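PDB 2YGK: DNA double-strand break repair nuclease NurA from Sulfolobus solfataricus, which degrades linear double-stranded DNA as a manganese-dependent nuclease, probably working with the HerA helicase to resect 5' strands in double-strand break repair. Local coordinates for residues Thr261-Gly266 against Glu285-Leu290. Sequence-based numbering, arbitrary orientation.
Sequences TRLDNG and EIMDRL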
ATOM      1  N   THR A 261      22.615  15.738  -3.741  1.00 35.88           N
ATOM      2  CA  THR A 261      23.969  15.563  -4.258  1.00 35.27           C
ATOM      3  C   THR A 261      23.924  14.392  -5.202  1.00 34.66           C
ATOM      4  O   THR A 261      23.068  13.514  -5.074  1.00 34.32           O
ATOM      5  CB  THR A 261      25.007  15.301  -3.090  1.00 35.38           C
ATOM      6  OG1 THR A 261      26.363  15.191  -3.600  1.00 34.49           O
ATOM      7  CG2 THR A 261      24.610  14.074  -2.323  1.00 32.77           C
ATOM      8  N   ARG A 262      24.818  14.450  -6.183  1.00 34.69           N
ATOM      9  CA  ARG A 262      25.170  13.352  -7.033  1.00 34.33           C
ATOM     10  C   ARG A 262      26.605  13.107  -6.726  1.00 34.27           C
ATOM     11  O   ARG A 262      27.412  14.018  -6.920  1.00 35.96           O
ATOM     12  CB  ARG A 262      25.021  13.745  -8.508  1.00 35.17           C
ATOM     13  CG  ARG A 262      25.517  12.661  -9.474  1.00 35.82           C
ATOM     14  CD  ARG A 262      25.328  13.047 -10.917  1.00 38.72           C
ATOM     15  NE  ARG A 262      23.925  13.150 -11.357  1.00 38.97           N
ATOM     16  CZ  ARG A 262      23.269  14.271 -11.682  1.00 39.10           C
ATOM     17  NH1 ARG A 262      23.854  15.458 -11.616  1.00 41.89           N
ATOM     18  NH2 ARG A 262      21.996  14.210 -12.085  1.00 39.87           N
ATOM     19  N   LEU A 263      26.941  11.892  -6.285  1.00 33.92           N
ATOM     20  CA  LEU A 263      28.302  11.550  -5.844  1.00 34.31           C
ATOM     21  C   LEU A 263      29.231  11.210  -6.988  1.00 36.91           C
ATOM     22  O   LEU A 263      30.453  11.237  -6.817  1.00 37.74           O
ATOM     23  CB  LEU A 263      28.295  10.372  -4.881  1.00 32.93           C
ATOM     24  CG  LEU A 263      27.469  10.684  -3.633  1.00 31.97           C
ATOM     25  CD1 LEU A 263      27.183   9.423  -2.931  1.00 29.85           C
ATOM     26  CD2 LEU A 263      28.121  11.725  -2.694  1.00 31.13           C
ATOM     27  N   ASP A 264      28.655  10.902  -8.148  1.00 38.88           N
ATOM     28  CA  ASP A 264      29.384  10.320  -9.271  1.00 41.05           C
ATOM     29  C   ASP A 264      28.723  10.751 -10.578  1.00 42.31           C
ATOM     30  O   ASP A 264      27.482  10.676 -10.722  1.00 41.62           O
ATOM     31  CB  ASP A 264      29.354   8.816  -9.121  1.00 41.41           C
ATOM     32  CG  ASP A 264      30.084   8.100 -10.213  1.00 47.23           C
ATOM     33  OD1 ASP A 264      30.647   8.759 -11.120  1.00 51.44           O
ATOM     34  OD2 ASP A 264      30.080   6.837 -10.166  1.00 53.89           O
ATOM     35  N   ASN A 265      29.550  11.233 -11.510  1.00 44.08           N
ATOM     36  CA  ASN A 265      29.095  11.695 -12.812  1.00 45.46           C
ATOM     37  C   ASN A 265      28.128  10.720 -13.444  1.00 46.37           C
ATOM     38  O   ASN A 265      28.455   9.565 -13.582  1.00 47.59           O
ATOM     39  CB  ASN A 265      30.281  11.844 -13.749  1.00 46.99           C
ATOM     40  CG  ASN A 265      31.074  13.122 -13.520  1.00 48.60           C
ATOM     41  OD1 ASN A 265      30.647  14.035 -12.803  1.00 51.88           O
ATOM     42  ND2 ASN A 265      32.221  13.218 -14.183  1.00 48.36           N
ATOM     43  N   GLY A 266      26.941  11.184 -13.816  1.00 47.05           N
ATOM     44  CA  GLY A 266      26.003  10.389 -14.598  1.00 48.71           C
ATOM     45  C   GLY A 266      25.064   9.523 -13.793  1.00 48.24           C
ATOM     46  O   GLY A 266      24.182   8.861 -14.352  1.00 49.02           O
ATOM     47  N   GLU A 285      33.097  18.112   1.874  1.00 45.37           N
ATOM     48  CA  GLU A 285      33.748  17.085   2.706  1.00 45.82           C
ATOM     49  C   GLU A 285      32.851  15.844   2.815  1.00 43.73           C
ATOM     50  O   GLU A 285      33.342  14.723   2.743  1.00 42.95           O
ATOM     51  CB  GLU A 285      34.081  17.612   4.109  1.00 47.62           C
ATOM     52  CG  GLU A 285      35.170  18.705   4.150  1.00 51.26           C
ATOM     53  CD  GLU A 285      35.418  19.238   5.570  1.00 56.98           C
ATOM     54  OE1 GLU A 285      34.896  18.634   6.562  1.00 60.96           O
ATOM     55  OE2 GLU A 285      36.146  20.252   5.698  1.00 58.93           O
ATOM     56  N   ILE A 286      31.540  16.049   2.981  1.00 42.11           N
ATOM     57  CA  ILE A 286      30.626  14.920   3.121  1.00 40.84           C
ATOM     58  C   ILE A 286      30.519  14.136   1.806  1.00 40.15           C
ATOM     59  O   ILE A 286      30.424  12.910   1.825  1.00 40.10           O
ATOM     60  CB  ILE A 286      29.205  15.358   3.573  1.00 40.95           C
ATOM     61  CG1 ILE A 286      29.199  15.771   5.052  1.00 41.90           C
ATOM     62  CG2 ILE A 286      28.173  14.243   3.361  1.00 36.81           C
ATOM     63  CD1 ILE A 286      27.876  16.439   5.461  1.00 40.98           C
HETATM   64  N   MSE A 287      30.527  14.834   0.673  1.00 39.38           N
HETATM   65  CA  MSE A 287      30.520  14.155  -0.606  1.00 38.78           C
HETATM   66  C   MSE A 287      31.785  13.323  -0.791  1.00 39.78           C
HETATM   67  O   MSE A 287      31.738  12.188  -1.217  1.00 39.38           O
HETATM   68  CB  MSE A 287      30.433  15.176  -1.737  1.00 38.97           C
HETATM   69  CG  MSE A 287      29.084  15.818  -1.842  1.00 38.10           C
HETATM   70 SE   MSE A 287      28.976  17.090  -3.281  1.00 40.38          SE
HETATM   71  CE  MSE A 287      29.447  16.041  -4.842  1.00 37.56           C
ATOM     72  N   ASP A 288      32.924  13.926  -0.487  1.00 41.91           N
ATOM     73  CA  ASP A 288      34.235  13.320  -0.737  1.00 43.18           C
ATOM     74  C   ASP A 288      34.388  12.060   0.059  1.00 43.29           C
ATOM     75  O   ASP A 288      34.788  11.033  -0.469  1.00 44.30           O
ATOM     76  CB  ASP A 288      35.337  14.307  -0.381  1.00 44.51           C
ATOM     77  CG  ASP A 288      35.579  15.341  -1.472  1.00 46.47           C
ATOM     78  OD1 ASP A 288      34.954  15.196  -2.553  1.00 48.53           O
ATOM     79  OD2 ASP A 288      36.385  16.297  -1.245  1.00 47.23           O
ATOM     80  N   ARG A 289      34.021  12.141   1.331  1.00 43.28           N
ATOM     81  CA  ARG A 289      33.994  10.985   2.233  1.00 42.90           C
ATOM     82  C   ARG A 289      32.965   9.906   1.861  1.00 40.91           C
ATOM     83  O   ARG A 289      33.263   8.709   1.910  1.00 40.23           O
ATOM     84  CB  ARG A 289      33.761  11.473   3.668  1.00 43.56           C
ATOM     85  CG  ARG A 289      34.892  12.328   4.197  1.00 45.84           C
ATOM     86  CD  ARG A 289      34.418  13.189   5.313  1.00 50.10           C
ATOM     87  NE  ARG A 289      35.518  13.872   5.999  1.00 56.11           N
ATOM     88  CZ  ARG A 289      35.360  14.810   6.935  1.00 61.98           C
ATOM     89  NH1 ARG A 289      34.153  15.228   7.305  1.00 63.44           N
ATOM     90  NH2 ARG A 289      36.421  15.354   7.500  1.00 68.05           N
ATOM     91  N   LEU A 290      31.756  10.311   1.498  1.00 39.52           N
ATOM     92  CA  LEU A 290      30.774   9.326   1.011  1.00 38.91           C
ATOM     93  C   LEU A 290      31.217   8.640  -0.281  1.00 40.19           C
ATOM     94  O   LEU A 290      30.964   7.441  -0.449  1.00 40.62           O
ATOM     95  CB  LEU A 290      29.431   9.950   0.733  1.00 37.61           C
ATOM     96  CG  LEU A 290      28.607  10.313   1.940  1.00 36.07           C
ATOM     97  CD1 LEU A 290      27.490  11.243   1.505  1.00 29.81           C
ATOM     98  CD2 LEU A 290      28.128   9.013   2.586  1.00 34.91           C
TER
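Met287, a selenomethionine, reaches from the helix to Thr261 and Arg262 at the end of strand 255-262, where its selenium and methyl lie against two oxygens, Thr261 OG1 and Arg262 O. Its chain runs straight out to SE (chi2 -179°) and then bends, chi3 57° setting CE to one side. The two side chains run antiparallel, Thr261 alongside Met287 rather than head-on, which brings Thr261 OG1 within 3.2 Å of Met287 SE, a close contact but not a hydrogen bond. That hydroxyl, anti to its backbone N (chi1 -177°), is hydrogen-bonded to Gly228 O, so selenium is an additional neighbour to an oxygen already satisfied. Beyond the bend, Met287 CE touches the same hydroxyl and lies 3.5 Å from the carbonyl oxygen Arg262 O.

The body of the same residue meets Leu263, and Leu263 CA to Met287 CA, at 6.3 Å, is the nearest CA pairing of the two segments. Leu263 CD2 lies 4.3 Å from Met287 CB and 3.9 Å from Met287 O, so one methyl branch touches side chain and backbone together. One residue on, Asp288 turns its carboxylate to Arg227 and Tyr42; Arg227 NE also bonds Leu263 O, linking helix and loop through a third residue.

Leu290, a turn after Met287, completes the apolar part, with its CB 4.1 Å from Leu263 CD2. That methyl thus sits between Met287 and Leu290, while Leu290 also touches Phe54 and Leu131 on strands 54-65 and 129-133. Its side chain is about 12 Å from that of Asp133, which coordinates manganese. All five touching residues are buried: helix 280-291 covers a face of the mixed central sheet, consistent with the RNase H-like fold of the NurA family, and here meets the end of strand 255-262, paired in a β-hairpin with strand 270-275.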